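Local atomic coordinates of tumor necrosis factor ligand superfamily member 9 (Mus musculus, PDB entry 6MKB), a protein that acts as a cytokine that binds the receptor TNFRSF9 (4-1BB) and induces the proliferation of activated peripheral blood T cells. Residues S7-K12 against Q41-E46; G58-F63 against F159-V164. One frame throughout, in Å; residues are numbered along the deposited sequence.

Interaction 1: S7-K12 against Q41-E46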
loop_
_atom_site.group_PDB
_atom_site.type_symbol
_atom_site.label_atom_id
_atom_site.label_comp_id
_atom_site.label_asym_id
_atom_site.label_seq_id
_atom_site.Cartn_x
_atom_site.Cartn_y
_atom_site.Cartn_z
ATOM N N SER B 7 22.262 2.550 9.637
ATOM C CA SER B 7 21.527 2.690 8.379
ATOM C C SER B 7 20.120 2.041 8.471
ATOM O O SER B 7 19.985 0.970 9.082
ATOM C CB SER B 7 22.324 2.072 7.226
ATOM O OG SER B 7 21.564 1.924 6.033
ATOM N N PRO B 8 19.072 2.645 7.854
ATOM C CA PRO B 8 17.729 2.029 7.921
ATOM C C PRO B 8 17.658 0.657 7.246
ATOM O O PRO B 8 18.290 0.447 6.211
ATOM C CB PRO B 8 16.834 3.047 7.201
ATOM C CG PRO B 8 17.604 4.357 7.301
ATOM C CD PRO B 8 19.026 3.922 7.111
ATOM N N VAL B 9 16.924 -0.287 7.857
ATOM C CA VAL B 9 16.747 -1.629 7.311
ATOM C C VAL B 9 15.542 -1.553 6.394
ATOM O O VAL B 9 14.433 -1.286 6.856
ATOM C CB VAL B 9 16.630 -2.699 8.418
ATOM C CG1 VAL B 9 16.324 -4.074 7.827
ATOM C CG2 VAL B 9 17.896 -2.746 9.277
ATOM N N PHE B 10 15.786 -1.660 5.072
ATOM C CA PHE B 10 14.774 -1.517 4.025
ATOM C C PHE B 10 15.128 -2.333 2.796
ATOM O O PHE B 10 16.295 -2.431 2.422
ATOM C CB PHE B 10 14.632 -0.008 3.628
ATOM C CG PHE B 10 13.638 0.305 2.517
ATOM C CD1 PHE B 10 12.277 0.393 2.782
ATOM C CD2 PHE B 10 14.068 0.512 1.212
ATOM C CE1 PHE B 10 11.364 0.670 1.761
ATOM C CE2 PHE B 10 13.158 0.803 0.196
ATOM C CZ PHE B 10 11.813 0.880 0.477
ATOM N N ALA B 11 14.100 -2.878 2.140
ATOM C CA ALA B 11 14.215 -3.614 0.881
ATOM C C ALA B 11 12.998 -3.351 0.000
ATOM O O ALA B 11 11.888 -3.239 0.508
ATOM C CB ALA B 11 14.359 -5.102 1.142
ATOM N N LYS B 12 13.216 -3.232 -1.307
ATOM C CA LYS B 12 12.171 -3.087 -2.323
ATOM C C LYS B 12 12.623 -3.832 -3.557
ATOM O O LYS B 12 13.455 -3.326 -4.313
ATOM C CB LYS B 12 11.817 -1.615 -2.643
ATOM C CG LYS B 12 10.545 -1.505 -3.490
ATOM C CD LYS B 12 10.221 -0.085 -3.967
ATOM C CE LYS B 12 9.225 -0.179 -5.098
ATOM N NZ LYS B 12 8.694 1.140 -5.501
ATOM N N GLN B 41 21.645 -3.567 4.447
ATOM C CA GLN B 41 22.269 -4.597 5.268
ATOM C C GLN B 41 21.185 -5.145 6.219
ATOM O O GLN B 41 20.162 -4.486 6.454
ATOM C CB GLN B 41 23.485 -4.022 6.023
ATOM C CG GLN B 41 24.755 -4.897 5.949
ATOM C CD GLN B 41 25.444 -4.929 4.589
ATOM O OE1 GLN B 41 25.756 -3.890 3.988
ATOM N NE2 GLN B 41 25.705 -6.132 4.084
ATOM N N GLY B 42 21.374 -6.363 6.698
ATOM C CA GLY B 42 20.370 -6.998 7.544
ATOM C C GLY B 42 19.255 -7.626 6.727
ATOM O O GLY B 42 18.267 -8.104 7.292
ATOM N N LEU B 43 19.411 -7.631 5.376
ATOM C CA LEU B 43 18.462 -8.207 4.427
ATOM C C LEU B 43 19.207 -8.843 3.267
ATOM O O LEU B 43 20.123 -8.238 2.716
ATOM C CB LEU B 43 17.458 -7.161 3.908
ATOM C CG LEU B 43 16.487 -6.573 4.931
ATOM C CD1 LEU B 43 15.845 -5.331 4.408
ATOM C CD2 LEU B 43 15.473 -7.621 5.433
ATOM N N ARG B 44 18.826 -10.075 2.920
ATOM C CA ARG B 44 19.415 -10.846 1.819
ATOM C C ARG B 44 18.337 -11.398 0.931
ATOM O O ARG B 44 17.235 -11.663 1.409
ATOM C CB ARG B 44 20.249 -12.029 2.353
ATOM C CG ARG B 44 21.624 -11.674 2.896
ATOM C CD ARG B 44 22.239 -12.764 3.775
ATOM N NE ARG B 44 22.185 -14.092 3.155
ATOM C CZ ARG B 44 21.602 -15.159 3.692
ATOM N NH1 ARG B 44 21.091 -15.101 4.914
ATOM N NH2 ARG B 44 21.581 -16.304 3.037
ATOM N N TYR B 45 18.661 -11.621 -0.344
ATOM C CA TYR B 45 17.728 -12.274 -1.244
ATOM C C TYR B 45 18.390 -13.528 -1.845
ATOM O O TYR B 45 19.480 -13.445 -2.408
ATOM C CB TYR B 45 17.173 -11.335 -2.328
ATOM C CG TYR B 45 16.248 -12.073 -3.275
ATOM C CD1 TYR B 45 15.026 -12.582 -2.836
ATOM C CD2 TYR B 45 16.634 -12.349 -4.583
ATOM C CE1 TYR B 45 14.197 -13.307 -3.688
ATOM C CE2 TYR B 45 15.804 -13.052 -5.449
ATOM C CZ TYR B 45 14.588 -13.533 -4.997
ATOM O OH TYR B 45 13.794 -14.250 -5.848
ATOM N N GLU B 46 17.707 -14.681 -1.710
ATOM C CA GLU B 46 18.144 -15.994 -2.192
ATOM C C GLU B 46 17.390 -16.371 -3.469
ATOM O O GLU B 46 16.203 -16.680 -3.426
ATOM C CB GLU B 46 17.935 -17.059 -1.097
ATOM C CG GLU B 46 18.816 -16.866 0.129
ATOM C CD GLU B 46 18.994 -18.102 0.985
ATOM O OE1 GLU B 46 18.416 -19.160 0.647
ATOM O OE2 GLU B 46 19.741 -18.023 1.985
#
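No backbone hydrogen bond joins 7-12 to 41-46, and the closest pair of CA atoms, Val9 CA and Gly42 CA, is 6.5 Å apart; the contact rests on apolar side chains, packed on one another and on the main chain. Leu43 carries it. Its CG lies anti to the carbonyl carbon (chi1 -66°), and the CD1 methyl at the tip of one branch meets three successive residues. Leu43 CD1 lies 3.7 Å from Val9 CG1, 3.6 Å from Ala11 CB and 3.5 Å from the carbonyl carbon, Phe10 C. The single methyl of Ala11 lets the leucine come this close to the strand backbone. Val9 crosses Leu43 obliquely: its CG1, anti to the backbone N, meets Leu43 CD1, while CG2 turns to the main chain, 4.0 Å from Gln41 O. Gly42 has a positive phi (82°), readily adopted without a CB to press on the preceding carbonyl. Leu43 also packs on Val54, and Phe10 N is hydrogen-bonded to Ser40 OG. Strand 10-15 pairs with 149-166 and strand 43-46 with 51-54, so this is apolar filling between the two sheets of the jelly-roll sandwich of the TNF homology domain.

Interaction 2: G58-F63 against F159-V164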
loop_
_atom_site.group_PDB
_atom_site.type_symbol
_atom_site.label_atom_id
_atom_site.label_comp_id
_atom_site.label_asym_id
_atom_site.label_seq_id
_atom_site.Cartn_x
_atom_site.Cartn_y
_atom_site.Cartn_z
ATOM N N GLY B 58 12.134 -8.169 14.895
ATOM C CA GLY B 58 11.429 -6.936 15.182
ATOM C C GLY B 58 10.117 -6.798 14.451
ATOM O O GLY B 58 9.637 -7.749 13.824
ATOM N N LEU B 59 9.533 -5.601 14.542
ATOM C CA LEU B 59 8.286 -5.247 13.880
ATOM C C LEU B 59 8.628 -4.640 12.521
ATOM O O LEU B 59 9.295 -3.600 12.446
ATOM C CB LEU B 59 7.462 -4.279 14.751
ATOM C CG LEU B 59 6.050 -3.952 14.269
ATOM C CD1 LEU B 59 5.117 -5.177 14.375
ATOM C CD2 LEU B 59 5.488 -2.761 15.037
ATOM N N TYR B 60 8.230 -5.332 11.448
ATOM C CA TYR B 60 8.504 -4.895 10.086
ATOM C C TYR B 60 7.231 -4.470 9.394
ATOM O O TYR B 60 6.190 -5.114 9.551
ATOM C CB TYR B 60 9.167 -6.024 9.250
ATOM C CG TYR B 60 10.619 -6.300 9.575
ATOM C CD1 TYR B 60 10.973 -7.088 10.671
ATOM C CD2 TYR B 60 11.641 -5.808 8.766
ATOM C CE1 TYR B 60 12.308 -7.348 10.976
ATOM C CE2 TYR B 60 12.980 -6.072 9.054
ATOM C CZ TYR B 60 13.312 -6.829 10.172
ATOM O OH TYR B 60 14.633 -7.084 10.473
ATOM N N TYR B 61 7.323 -3.399 8.603
ATOM C CA TYR B 61 6.244 -2.965 7.744
ATOM C C TYR B 61 6.487 -3.705 6.444
ATOM O O TYR B 61 7.504 -3.456 5.793
ATOM C CB TYR B 61 6.278 -1.449 7.587
ATOM C CG TYR B 61 5.241 -0.869 6.646
ATOM C CD1 TYR B 61 5.410 -0.935 5.264
ATOM C CD2 TYR B 61 4.170 -0.133 7.132
ATOM C CE1 TYR B 61 4.491 -0.356 4.395
ATOM C CE2 TYR B 61 3.270 0.483 6.273
ATOM C CZ TYR B 61 3.412 0.339 4.904
ATOM O OH TYR B 61 2.507 0.929 4.046
ATOM N N VAL B 62 5.646 -4.699 6.121
ATOM C CA VAL B 62 5.824 -5.496 4.908
ATOM C C VAL B 62 4.830 -4.989 3.888
ATOM O O VAL B 62 3.683 -4.690 4.246
ATOM C CB VAL B 62 5.682 -7.013 5.181
ATOM C CG1 VAL B 62 6.171 -7.825 3.983
ATOM C CG2 VAL B 62 6.435 -7.418 6.439
ATOM N N PHE B 63 5.275 -4.820 2.632
ATOM C CA PHE B 63 4.415 -4.291 1.577
ATOM C C PHE B 63 4.530 -5.114 0.305
ATOM O O PHE B 63 5.573 -5.704 0.009
ATOM C CB PHE B 63 4.708 -2.801 1.298
ATOM C CG PHE B 63 6.103 -2.474 0.813
ATOM C CD1 PHE B 63 6.412 -2.496 -0.550
ATOM C CD2 PHE B 63 7.101 -2.101 1.709
ATOM C CE1 PHE B 63 7.710 -2.218 -0.998
ATOM C CE2 PHE B 63 8.391 -1.797 1.255
ATOM C CZ PHE B 63 8.685 -1.853 -0.092
ATOM N N PHE B 159 7.812 -5.928 -3.979
ATOM C CA PHE B 159 7.689 -6.520 -2.672
ATOM C C PHE B 159 8.854 -6.022 -1.848
ATOM O O PHE B 159 9.970 -5.895 -2.361
ATOM C CB PHE B 159 7.643 -8.048 -2.789
ATOM C CG PHE B 159 8.176 -8.897 -1.662
ATOM C CD1 PHE B 159 7.599 -8.842 -0.392
ATOM C CD2 PHE B 159 9.160 -9.855 -1.902
ATOM C CE1 PHE B 159 8.081 -9.652 0.650
ATOM C CE2 PHE B 159 9.604 -10.700 -0.878
ATOM C CZ PHE B 159 9.071 -10.587 0.394
ATOM N N GLY B 160 8.572 -5.698 -0.596
ATOM C CA GLY B 160 9.603 -5.261 0.332
ATOM C C GLY B 160 9.147 -5.174 1.771
ATOM O O GLY B 160 8.051 -5.622 2.116
ATOM N N LEU B 161 10.004 -4.594 2.610
ATOM C CA LEU B 161 9.783 -4.397 4.045
ATOM C C LEU B 161 10.780 -3.423 4.601
ATOM O O LEU B 161 11.757 -3.064 3.929
ATOM C CB LEU B 161 9.819 -5.714 4.893
ATOM C CG LEU B 161 10.832 -6.849 4.563
ATOM C CD1 LEU B 161 12.244 -6.391 4.592
ATOM C CD2 LEU B 161 10.728 -7.939 5.556
ATOM N N PHE B 162 10.508 -2.971 5.823
ATOM C CA PHE B 162 11.384 -2.115 6.580
ATOM C C PHE B 162 11.202 -2.338 8.069
ATOM O O PHE B 162 10.088 -2.551 8.524
ATOM C CB PHE B 162 11.247 -0.638 6.222
ATOM C CG PHE B 162 9.909 0.015 6.058
ATOM C CD1 PHE B 162 9.259 0.581 7.148
ATOM C CD2 PHE B 162 9.381 0.251 4.781
ATOM C CE1 PHE B 162 8.069 1.321 6.967
ATOM C CE2 PHE B 162 8.195 0.984 4.605
ATOM C CZ PHE B 162 7.560 1.533 5.691
ATOM N N LEU B 163 12.312 -2.305 8.823
ATOM C CA LEU B 163 12.293 -2.470 10.262
ATOM C C LEU B 163 11.808 -1.184 10.913
ATOM O O LEU B 163 12.441 -0.136 10.777
ATOM C CB LEU B 163 13.673 -2.899 10.797
ATOM C CG LEU B 163 13.817 -3.112 12.322
ATOM C CD1 LEU B 163 12.792 -4.139 12.846
ATOM C CD2 LEU B 163 15.225 -3.587 12.664
ATOM N N VAL B 164 10.683 -1.288 11.625
ATOM C CA VAL B 164 9.974 -0.206 12.316
ATOM C C VAL B 164 10.364 -0.185 13.806
ATOM O O VAL B 164 10.540 0.879 14.397
ATOM C CB VAL B 164 8.443 -0.423 12.098
ATOM C CG1 VAL B 164 7.592 0.298 13.119
ATOM C CG2 VAL B 164 8.031 -0.042 10.682
#
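Strand 58-63 and strand 159-163 run antiparallel, and five backbone hydrogen bonds join the two segments. Tyr61 N reaches Phe162 O at 2.9 Å, and Phe162 N returns a bond to Tyr61 O. Phe63 and Gly160 exchange a second such pair, in which Phe63 N-H points almost straight (175°) at Gly160 O, though the donor approaches from above the carbonyl plane. The last bond, Val164 N to Leu59 O at 2.8 Å, comes where the chain turns a corner.

Tyr61 shows best how the side chains follow this ladder. Pairing on one face of the sheet puts it beside Phe162, and their different torsions (chi1 177° for Tyr61, 45° for Phe162) bring the rings together. Tyr61 CB sits over the face of the phenylalanine ring, 3.4 Å from Phe162 CE1, in a CH-pi contact. CG comes next, near Phe162 CZ, and then CD1, 3.3 Å from Phe162 CZ. The near-parallel ring planes are slid apart, with little overlap, so CD2 is farther from Phe162 CZ than CD1 is, and CE1 only skirts the rim. At the tip, OH has a weak hydrogen bond to Ser120 OG.

Phe63 takes the crowded torsion between its backbone N and carbonyl carbon, which lays its ring over Gly160; Gly160 CA is 3.8 Å from the Phe63 ring centroid, room that glycine gives by lacking a side chain. On the other face, Leu163 CD1 stands over the Tyr60 ring, 3.9 Å from its centroid, and Tyr60 OH is hydrogen-bonded to Ser56 O.

The Tyr60, Val62, Leu161 and Leu163 face looks into the sandwich, where Tyr60 and Leu161 meet Val54 of strand 51-54. Tyr61, Phe63 and Phe162 instead meet aromatic rings of the second subunit, Phe162 stacking on Phe162 of that subunit. Within the sheet, strand 58-70 is flanked by 115-125 and strand 149-166 by 10-15.

Strand 149-166 unites the two contacts, whose centres lie about 10 Å apart: it pairs with 58-70 in interaction 2 and with strand 10-15 of interaction 1. Probable backbone hydrogen bonds run from Ala11 N to Leu161 O (3.0 Å) and from Leu163 N to Val9 O (3.1 Å). Leu43 of interaction 1 packs on Leu161 of interaction 2, extending one apolar core. On the opposite face of the sheet Phe10 CD1 lies 3.5 Å from Phe162 CD2, and Phe10 also packs on Val164 of the second subunit. Both contacts therefore border the dimer interface; the bound sodium ion is remote, about 13 Å from the side chain of Phe159.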